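Local structure of malonate decarboxylase acyl carrier protein (Pseudomonas fluorescens, 5VIT) at residues Leu28-Glu33 and Leu87-Gly92; Ile42-Ser47 and His57-Leu62; Ser53-Leu58 and Ile73-Phe78. The protein probably serves as the acyl carrier protein of malonate decarboxylase, carrying acetyl and malonyl thioesters on a phosphoribosyl-dephospho-CoA prosthetic group during turnover. All coordinates share one frame; numbering follows the deposited sequence.

Interaction 1 of 3, residues Leu28-Glu33 and Leu87-Gly92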
loop_
_atom_site.group_PDB
_atom_site.type_symbol
_atom_site.label_atom_id
_atom_site.label_comp_id
_atom_site.label_asym_id
_atom_site.label_seq_id
_atom_site.Cartn_x
_atom_site.Cartn_y
_atom_site.Cartn_z
ATOM N N LEU B 28 -14.824 19.325 8.319
ATOM C CA LEU B 28 -16.055 18.843 8.946
ATOM C C LEU B 28 -15.810 18.577 10.423
ATOM O O LEU B 28 -14.669 18.358 10.833
ATOM C CB LEU B 28 -16.552 17.558 8.271
ATOM C CG LEU B 28 -15.746 16.284 8.568
ATOM C CD1 LEU B 28 -16.537 15.053 8.169
ATOM C CD2 LEU B 28 -14.343 16.284 7.850
ATOM N N GLU B 29 -16.874 18.575 11.221
ATOM C CA GLU B 29 -16.776 18.036 12.575
ATOM C C GLU B 29 -17.553 16.733 12.646
ATOM O O GLU B 29 -18.497 16.533 11.894
ATOM C CB GLU B 29 -17.304 19.017 13.626
ATOM C CG GLU B 29 -18.829 19.180 13.608
ATOM C CD GLU B 29 -19.335 20.196 14.637
ATOM O OE1 GLU B 29 -20.565 20.438 14.680
ATOM O OE2 GLU B 29 -18.506 20.750 15.402
ATOM N N VAL B 30 -17.155 15.846 13.548
ATOM C CA VAL B 30 -17.849 14.587 13.715
ATOM C C VAL B 30 -18.109 14.358 15.205
ATOM O O VAL B 30 -17.183 14.390 16.020
ATOM C CB VAL B 30 -17.044 13.399 13.105
ATOM C CG1 VAL B 30 -17.768 12.097 13.336
ATOM C CG2 VAL B 30 -16.832 13.602 11.601
ATOM N N LEU B 31 -19.377 14.164 15.556
ATOM C CA LEU B 31 -19.761 13.811 16.922
ATOM C C LEU B 31 -19.963 12.307 16.971
ATOM O O LEU B 31 -20.646 11.751 16.113
ATOM C CB LEU B 31 -21.052 14.517 17.348
ATOM C CG LEU B 31 -21.206 16.022 17.611
ATOM C CD1 LEU B 31 -20.635 16.384 18.962
ATOM C CD2 LEU B 31 -20.624 16.892 16.503
ATOM N N LEU B 32 -19.374 11.638 17.951
ATOM C CA LEU B 32 -19.553 10.198 18.075
ATOM C C LEU B 32 -19.973 9.844 19.496
ATOM O O LEU B 32 -19.252 10.145 20.444
ATOM C CB LEU B 32 -18.269 9.442 17.692
ATOM C CG LEU B 32 -17.635 9.771 16.339
ATOM C CD1 LEU B 32 -16.563 10.881 16.459
ATOM C CD2 LEU B 32 -17.064 8.515 15.722
ATOM N N GLU B 33 -21.142 9.211 19.625
ATOM C CA GLU B 33 -21.728 8.853 20.925
ATOM C C GLU B 33 -22.226 7.405 20.918
ATOM O O GLU B 33 -22.549 6.863 19.859
ATOM C CB GLU B 33 -22.897 9.781 21.283
ATOM C CG GLU B 33 -22.590 11.280 21.279
ATOM C CD GLU B 33 -23.849 12.141 21.493
ATOM O OE1 GLU B 33 -24.359 12.171 22.629
ATOM O OE2 GLU B 33 -24.334 12.769 20.522
ATOM N N LEU B 87 -10.188 10.497 7.018
ATOM C CA LEU B 87 -9.183 10.679 8.063
ATOM C C LEU B 87 -9.799 11.097 9.408
ATOM O O LEU B 87 -9.442 10.565 10.456
ATOM C CB LEU B 87 -8.150 11.711 7.613
ATOM C CG LEU B 87 -6.840 11.750 8.392
ATOM C CD1 LEU B 87 -6.158 10.374 8.376
ATOM C CD2 LEU B 87 -5.924 12.818 7.807
ATOM N N ARG B 88 -10.728 12.045 9.369
ATOM C CA ARG B 88 -11.420 12.485 10.578
ATOM C C ARG B 88 -12.305 11.434 11.223
ATOM O O ARG B 88 -12.369 11.341 12.448
ATOM C CB ARG B 88 -12.265 13.703 10.274
ATOM C CG ARG B 88 -11.403 14.908 10.231
ATOM C CD ARG B 88 -12.205 16.102 10.538
ATOM N NE ARG B 88 -11.477 17.022 11.386
ATOM C CZ ARG B 88 -10.472 17.780 10.986
ATOM N NH1 ARG B 88 -10.045 17.700 9.731
ATOM N NH2 ARG B 88 -9.893 18.615 11.849
ATOM N N LEU B 89 -12.994 10.660 10.390
ATOM C CA LEU B 89 -13.832 9.586 10.880
ATOM C C LEU B 89 -12.962 8.569 11.598
ATOM O O LEU B 89 -13.354 8.037 12.639
ATOM C CB LEU B 89 -14.613 8.943 9.736
ATOM C CG LEU B 89 -15.930 9.639 9.410
ATOM C CD1 LEU B 89 -16.441 9.241 8.043
ATOM C CD2 LEU B 89 -16.929 9.258 10.482
ATOM N N GLU B 90 -11.771 8.314 11.053
ATOM C CA GLU B 90 -10.851 7.367 11.676
ATOM C C GLU B 90 -10.308 7.957 12.982
ATOM O O GLU B 90 -10.190 7.236 13.980
ATOM C CB GLU B 90 -9.726 6.973 10.702
ATOM C CG GLU B 90 -10.196 5.983 9.607
ATOM C CD GLU B 90 -9.261 5.884 8.388
ATOM O OE1 GLU B 90 -8.611 6.898 8.034
ATOM O OE2 GLU B 90 -9.204 4.799 7.758
ATOM N N GLN B 91 -10.022 9.263 12.993
ATOM C CA GLN B 91 -9.641 9.962 14.230
ATOM C C GLN B 91 -10.719 9.857 15.325
ATOM O O GLN B 91 -10.420 9.647 16.507
ATOM C CB GLN B 91 -9.372 11.442 13.957
ATOM C CG GLN B 91 -8.203 11.739 13.025
ATOM C CD GLN B 91 -8.026 13.242 12.764
ATOM O OE1 GLN B 91 -8.901 14.063 13.096
ATOM N NE2 GLN B 91 -6.893 13.603 12.153
ATOM N N GLY B 92 -11.973 10.038 14.919
ATOM C CA GLY B 92 -13.100 9.913 15.824
ATOM C C GLY B 92 -13.229 8.517 16.415
ATOM O O GLY B 92 -13.342 8.368 17.629
#
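R88 runs its aliphatic stem along L28, the two side chains lying alongside one another and pointing opposite ways. Starting at the backbone, R88 CB meets L28 CD2 at 4.1 Å, and R88 CG stays beside the same methyl. R88 CD comes closest, 3.4 Å from L28 CD2 and 3.4 Å from L28 O. The stem bends at chi3 (140°), so NE passes L28 O obliquely at 3.5 Å without a hydrogen bond. Beyond it, NH1 forms a salt bridge with D27, while Q91 OE1 lies above one face of the guanidinium, toward its rim. The charged tip is thus paired next to the strand while the methylenes cover leucine.

Deeper along the strand, V30 CG1 meets L89 CD2 at 4.1 Å, the two side chains set nearly perpendicular to each other. L32 then lays CD1 against the bare backbone of G92, 3.7 Å from its CA, with CD2 near G92 C. The lack of a side chain at G92 lets L32 CD1 come this near. An alanine in place of L32 would lose both methyls and is likely to leave a gap over G92. Strand and helix segments cross at -29° with axes 8.9 Å apart, a roughly parallel packing of helix on sheet typical of a two-layer alpha/beta fold.

Interaction 2 of 3, residues Ile42-Ser47 and His57-Leu62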
loop_
_atom_site.group_PDB
_atom_site.type_symbol
_atom_site.label_atom_id
_atom_site.label_comp_id
_atom_site.label_asym_id
_atom_site.label_seq_id
_atom_site.Cartn_x
_atom_site.Cartn_y
_atom_site.Cartn_z
ATOM N N ILE B 42 -25.915 7.154 11.212
ATOM C CA ILE B 42 -25.120 8.309 10.819
ATOM C C ILE B 42 -25.993 9.365 10.167
ATOM O O ILE B 42 -26.745 9.083 9.226
ATOM C CB ILE B 42 -23.992 7.929 9.842
ATOM C CG1 ILE B 42 -23.065 6.874 10.462
ATOM C CG2 ILE B 42 -23.221 9.177 9.420
ATOM C CD1 ILE B 42 -22.109 6.221 9.469
ATOM N N GLN B 43 -25.896 10.577 10.696
ATOM C CA GLN B 43 -26.545 11.739 10.119
ATOM C C GLN B 43 -25.476 12.648 9.524
ATOM O O GLN B 43 -24.492 12.960 10.195
ATOM C CB GLN B 43 -27.340 12.478 11.185
ATOM C CG GLN B 43 -28.213 13.569 10.662
ATOM C CD GLN B 43 -29.620 13.090 10.428
ATOM O OE1 GLN B 43 -29.888 11.876 10.388
ATOM N NE2 GLN B 43 -30.545 14.038 10.309
ATOM N N VAL B 44 -25.656 13.057 8.272
ATOM C CA VAL B 44 -24.714 13.963 7.622
ATOM C C VAL B 44 -25.425 15.226 7.175
ATOM O O VAL B 44 -26.446 15.167 6.487
ATOM C CB VAL B 44 -24.023 13.334 6.371
ATOM C CG1 VAL B 44 -23.151 14.373 5.659
ATOM C CG2 VAL B 44 -23.198 12.116 6.743
ATOM N N GLN B 45 -24.881 16.367 7.573
ATOM C CA GLN B 45 -25.300 17.642 7.020
ATOM C C GLN B 45 -24.115 18.192 6.258
ATOM O O GLN B 45 -23.023 18.348 6.827
ATOM C CB GLN B 45 -25.742 18.596 8.116
ATOM C CG GLN B 45 -27.146 19.067 7.958
ATOM C CD GLN B 45 -27.683 19.709 9.220
ATOM O OE1 GLN B 45 -26.987 19.793 10.234
ATOM N NE2 GLN B 45 -28.935 20.155 9.168
ATOM N N THR B 46 -24.307 18.455 4.969
ATOM C CA THR B 46 -23.185 18.828 4.116
ATOM C C THR B 46 -23.578 19.997 3.219
ATOM O O THR B 46 -24.721 20.110 2.807
ATOM C CB THR B 46 -22.677 17.605 3.256
ATOM O OG1 THR B 46 -21.518 17.978 2.501
ATOM C CG2 THR B 46 -23.761 17.116 2.291
ATOM N N SER B 47 -22.622 20.871 2.948
ATOM C CA SER B 47 -22.824 21.995 2.044
ATOM C C SER B 47 -22.879 21.584 0.573
ATOM O O SER B 47 -23.370 22.334 -0.268
ATOM C CB SER B 47 -21.698 23.006 2.231
ATOM O OG SER B 47 -20.438 22.369 2.100
ATOM N N HIS B 57 -20.551 5.426 -0.503
ATOM C CA HIS B 57 -19.337 4.697 -0.846
ATOM C C HIS B 57 -18.285 4.792 0.243
ATOM O O HIS B 57 -17.676 3.792 0.610
ATOM C CB HIS B 57 -18.761 5.215 -2.159
ATOM C CG HIS B 57 -19.583 4.846 -3.351
ATOM N ND1 HIS B 57 -19.934 5.756 -4.324
ATOM C CD2 HIS B 57 -20.126 3.662 -3.722
ATOM C CE1 HIS B 57 -20.656 5.147 -5.247
ATOM N NE2 HIS B 57 -20.786 3.876 -4.906
ATOM N N LEU B 58 -18.098 6.003 0.757
ATOM C CA LEU B 58 -17.106 6.286 1.789
ATOM C C LEU B 58 -17.304 5.374 3.011
ATOM O O LEU B 58 -16.377 4.668 3.451
ATOM C CB LEU B 58 -17.202 7.770 2.167
ATOM C CG LEU B 58 -16.057 8.460 2.901
ATOM C CD1 LEU B 58 -14.753 7.907 2.440
ATOM C CD2 LEU B 58 -16.088 9.945 2.600
ATOM N N PHE B 59 -18.532 5.364 3.530
ATOM C CA PHE B 59 -18.888 4.527 4.677
ATOM C C PHE B 59 -18.810 3.032 4.359
ATOM O O PHE B 59 -18.425 2.221 5.204
ATOM C CB PHE B 59 -20.303 4.865 5.154
ATOM C CG PHE B 59 -20.449 6.260 5.692
ATOM C CD1 PHE B 59 -21.560 7.023 5.379
ATOM C CD2 PHE B 59 -19.494 6.797 6.530
ATOM C CE1 PHE B 59 -21.706 8.297 5.884
ATOM C CE2 PHE B 59 -19.639 8.079 7.035
ATOM C CZ PHE B 59 -20.743 8.826 6.710
ATOM N N GLU B 60 -19.213 2.666 3.150
ATOM C CA GLU B 60 -19.160 1.275 2.741
ATOM C C GLU B 60 -17.743 0.736 2.872
ATOM O O GLU B 60 -17.541 -0.351 3.389
ATOM C CB GLU B 60 -19.648 1.115 1.309
ATOM C CG GLU B 60 -21.145 1.037 1.187
ATOM C CD GLU B 60 -21.601 1.086 -0.258
ATOM O OE1 GLU B 60 -20.734 1.147 -1.165
ATOM O OE2 GLU B 60 -22.829 1.075 -0.481
ATOM N N ARG B 61 -16.768 1.520 2.413
ATOM C CA ARG B 61 -15.364 1.124 2.442
ATOM C C ARG B 61 -14.813 1.128 3.830
ATOM O O ARG B 61 -14.035 0.252 4.218
ATOM C CB ARG B 61 -14.538 2.055 1.582
ATOM C CG ARG B 61 -14.915 1.952 0.149
ATOM C CD ARG B 61 -13.814 2.471 -0.666
ATOM N NE ARG B 61 -14.092 2.280 -2.075
ATOM C CZ ARG B 61 -13.199 2.523 -3.018
ATOM N NH1 ARG B 61 -11.992 2.943 -2.657
ATOM N NH2 ARG B 61 -13.511 2.342 -4.298
ATOM N N LEU B 62 -15.208 2.139 4.583
ATOM C CA LEU B 62 -14.784 2.257 5.958
ATOM C C LEU B 62 -15.216 1.019 6.776
ATOM O O LEU B 62 -14.453 0.504 7.592
ATOM C CB LEU B 62 -15.352 3.548 6.536
ATOM C CG LEU B 62 -14.784 4.073 7.840
ATOM C CD1 LEU B 62 -13.289 4.354 7.709
ATOM C CD2 LEU B 62 -15.575 5.315 8.246
#
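The F59 ring takes the CD1 methyl of I42 squarely over one face and the CG2 methyl of V44 at its edge, near the ring plane. I42 CD1 sits 3.8 Å from the ring centroid and only 6° off the ring normal, a well-centred CH-pi contact. The other branch of the same isoleucine reaches the far end of the ring: I42 CG2 is 3.7 Å from F59 CZ and touches CE1 as well. V44 CG2 approaches that end too, 4.1 Å from F59 CZ, so the CZ corner is gripped by methyls from two strand residues. F6, on the neighbouring strand 2-9, adds an edge-to-face ring contact with F59, and L89 and I75 also touch this phenylalanine.

The strand and helix side chains come from opposite directions. I42 holds CG2 anti to its backbone N, while CG1 stands beside that N (chi1 -58°) and extends through a nearly straight chi2 of 167°, which lifts CD1 over the ring; both methyls lie on the same side of it, CD1 over the centre and CG2 above its CZ end. F59 is the helix residue that bridges the layers here, the nearest CA atoms, those of I42 and F59, being 9.5 Å apart. Strand 39-46 and helix 52-62 are the first two elements of a beta-alpha-beta unit completed by strand 71-78. The other side of the helix turns to the MdcA chain, where R61 NH2 hydrogen-bonds G494 O of that chain.

No hydrogen bond or charge joins the two segments: the contact is methyl against aromatic ring, so its hold comes from burial and close shape fit, and the methyl over the face and the neighbours at the edge probably limit how the ring can turn.

Interaction 3 of 3, residues Ser53-Leu58 and Ile73-Phe78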
loop_
_atom_site.group_PDB
_atom_site.type_symbol
_atom_site.label_atom_id
_atom_site.label_comp_id
_atom_site.label_asym_id
_atom_site.label_seq_id
_atom_site.Cartn_x
_atom_site.Cartn_y
_atom_site.Cartn_z
ATOM N N SER B 53 -24.394 9.545 -2.770
ATOM C CA SER B 53 -23.821 8.243 -3.119
ATOM C C SER B 53 -22.317 8.234 -2.849
ATOM O O SER B 53 -21.724 7.186 -2.583
ATOM C CB SER B 53 -24.109 7.897 -4.574
ATOM O OG SER B 53 -23.564 8.901 -5.403
ATOM N N ARG B 54 -21.714 9.416 -2.904
ATOM C CA ARG B 54 -20.339 9.597 -2.470
ATOM C C ARG B 54 -20.192 9.206 -0.982
ATOM O O ARG B 54 -19.335 8.398 -0.633
ATOM C CB ARG B 54 -19.901 11.046 -2.714
ATOM C CG ARG B 54 -18.525 11.384 -2.192
ATOM C CD ARG B 54 -18.251 12.895 -2.265
ATOM N NE ARG B 54 -17.659 13.310 -3.542
ATOM C CZ ARG B 54 -18.336 13.809 -4.575
ATOM N NH1 ARG B 54 -19.655 13.979 -4.498
ATOM N NH2 ARG B 54 -17.684 14.151 -5.687
ATOM N N TRP B 55 -21.048 9.760 -0.121
ATOM C CA TRP B 55 -21.000 9.451 1.307
ATOM C C TRP B 55 -21.280 7.961 1.551
ATOM O O TRP B 55 -20.674 7.335 2.423
ATOM C CB TRP B 55 -21.995 10.326 2.086
ATOM C CG TRP B 55 -21.540 11.761 2.277
ATOM C CD1 TRP B 55 -21.860 12.833 1.494
ATOM C CD2 TRP B 55 -20.665 12.266 3.300
ATOM N NE1 TRP B 55 -21.256 13.972 1.969
ATOM C CE2 TRP B 55 -20.515 13.651 3.076
ATOM C CE3 TRP B 55 -20.002 11.687 4.383
ATOM C CZ2 TRP B 55 -19.728 14.460 3.894
ATOM C CZ3 TRP B 55 -19.227 12.490 5.197
ATOM C CH2 TRP B 55 -19.097 13.858 4.951
ATOM N N GLN B 56 -22.187 7.393 0.764
ATOM C CA GLN B 56 -22.496 5.967 0.842
ATOM C C GLN B 56 -21.254 5.102 0.573
ATOM O O GLN B 56 -20.938 4.155 1.322
ATOM C CB GLN B 56 -23.613 5.620 -0.159
ATOM C CG GLN B 56 -24.044 4.175 -0.123
ATOM C CD GLN B 56 -24.600 3.775 1.228
ATOM O OE1 GLN B 56 -25.355 4.529 1.856
ATOM N NE2 GLN B 56 -24.219 2.586 1.693
ATOM N N HIS B 57 -20.551 5.426 -0.503
ATOM C CA HIS B 57 -19.337 4.697 -0.846
ATOM C C HIS B 57 -18.285 4.792 0.243
ATOM O O HIS B 57 -17.676 3.792 0.610
ATOM C CB HIS B 57 -18.761 5.215 -2.159
ATOM C CG HIS B 57 -19.583 4.846 -3.351
ATOM N ND1 HIS B 57 -19.934 5.756 -4.324
ATOM C CD2 HIS B 57 -20.126 3.662 -3.722
ATOM C CE1 HIS B 57 -20.656 5.147 -5.247
ATOM N NE2 HIS B 57 -20.786 3.876 -4.906
ATOM N N LEU B 58 -18.098 6.003 0.757
ATOM C CA LEU B 58 -17.106 6.286 1.789
ATOM C C LEU B 58 -17.304 5.374 3.011
ATOM O O LEU B 58 -16.377 4.668 3.451
ATOM C CB LEU B 58 -17.202 7.770 2.167
ATOM C CG LEU B 58 -16.057 8.460 2.901
ATOM C CD1 LEU B 58 -14.753 7.907 2.440
ATOM C CD2 LEU B 58 -16.088 9.945 2.600
ATOM N N ILE B 73 -23.610 8.808 15.153
ATOM C CA ILE B 73 -22.618 9.688 14.560
ATOM C C ILE B 73 -23.324 10.829 13.889
ATOM O O ILE B 73 -24.216 10.631 13.057
ATOM C CB ILE B 73 -21.711 8.958 13.548
ATOM C CG1 ILE B 73 -20.806 7.957 14.271
ATOM C CG2 ILE B 73 -20.844 9.961 12.783
ATOM C CD1 ILE B 73 -19.790 7.285 13.360
ATOM N N ASP B 74 -22.939 12.031 14.287
ATOM C CA ASP B 74 -23.475 13.238 13.687
ATOM C C ASP B 74 -22.342 14.002 12.994
ATOM O O ASP B 74 -21.315 14.331 13.604
ATOM C CB ASP B 74 -24.159 14.093 14.748
ATOM C CG ASP B 74 -25.266 14.951 14.181
ATOM O OD1 ASP B 74 -25.314 15.140 12.939
ATOM O OD2 ASP B 74 -26.078 15.457 14.987
ATOM N N ILE B 75 -22.529 14.261 11.707
ATOM C CA ILE B 75 -21.504 14.903 10.907
ATOM C C ILE B 75 -22.000 16.245 10.400
ATOM O O ILE B 75 -23.130 16.348 9.914
ATOM C CB ILE B 75 -21.090 14.010 9.721
ATOM C CG1 ILE B 75 -20.324 12.788 10.223
ATOM C CG2 ILE B 75 -20.265 14.797 8.714
ATOM C CD1 ILE B 75 -20.062 11.768 9.161
ATOM N N HIS B 76 -21.164 17.275 10.538
ATOM C CA HIS B 76 -21.443 18.583 9.952
ATOM C C HIS B 76 -20.292 18.919 9.043
ATOM O O HIS B 76 -19.196 19.250 9.510
ATOM C CB HIS B 76 -21.636 19.663 11.032
ATOM C CG HIS B 76 -22.726 19.347 12.012
ATOM N ND1 HIS B 76 -22.514 19.293 13.374
ATOM C CD2 HIS B 76 -24.040 19.062 11.824
ATOM C CE1 HIS B 76 -23.646 18.990 13.984
ATOM N NE2 HIS B 76 -24.586 18.835 13.065
ATOM N N ASP B 77 -20.541 18.809 7.743
ATOM C CA ASP B 77 -19.513 18.986 6.733
ATOM C C ASP B 77 -19.671 20.253 5.892
ATOM O O ASP B 77 -20.742 20.537 5.352
ATOM C CB ASP B 77 -19.480 17.778 5.793
ATOM C CG ASP B 77 -18.639 18.042 4.571
ATOM O OD1 ASP B 77 -17.411 17.922 4.686
ATOM O OD2 ASP B 77 -19.189 18.401 3.504
ATOM N N PHE B 78 -18.574 20.991 5.765
ATOM C CA PHE B 78 -18.506 22.196 4.939
ATOM C C PHE B 78 -17.557 21.919 3.757
ATOM O O PHE B 78 -16.572 22.631 3.542
ATOM C CB PHE B 78 -18.028 23.391 5.796
ATOM C CG PHE B 78 -18.226 24.752 5.169
ATOM C CD1 PHE B 78 -18.738 24.902 3.881
ATOM C CD2 PHE B 78 -17.883 25.900 5.888
ATOM C CE1 PHE B 78 -18.910 26.162 3.320
ATOM C CE2 PHE B 78 -18.040 27.168 5.331
ATOM C CZ PHE B 78 -18.561 27.301 4.046
#
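W55 against I75 and D77 is a buried helix-on-sheet contact inside the beta-alpha-beta unit of strand 39-46, helix 52-62 and strand 71-78, here between the helix and the closing strand. A single large side chain spans the layers, for the nearest CA atoms, those of W55 and I75, are 11.1 Å apart. With CG of W55 anti to the carbonyl carbon (chi1 -76°), the indole points from the helix to the sheet, its six-membered ring leading. I75 meets that ring with both ends of its branches, CG2 at 4.1 Å from W55 CH2 and CD1 at 4.1 Å from W55 CZ3. V44 and T46 on the adjacent strand, and V85 of helix 82-96, also pack on W55.

The polar end of D77 is occupied elsewhere: OD2 receives hydrogen bonds from T46 OG1 and G79 N, and OD1 one from A80 N, three bonds that restrain the carboxylate, two of them from backbone N atoms just further along the chain. Next along, F78 touches S25, the predicted attachment site of the prosthetic group, unmodified in this structure. Against the indole D77 offers mainly carbon, its carboxylate plane turned 74° from the ring and its CG 3.8 Å from W55 CZ2, at the ring edge.

All three contacts are core contacts that fix helices to one mixed sheet. Interactions 2 and 3 share helix 52-62 and lie about 2 Å apart between centres, whereas interaction 1, about 11 Å from each, brings in helix 82-96. The two helices meet where L89 CD1 of interaction 1 packs 3.5 Å from F59 CE2 of interaction 2. The strands are tied too: E29 of interaction 1 hydrogen-bonds H76 of interaction 3, and T46 links interaction 2 to D77. In chemistry, interaction 2 is wholly apolar, interaction 3 sets an indole against an isoleucine and, at the ring edge, a carboxylate, and interaction 1 combines leucine packing with an arginine stem at its edge.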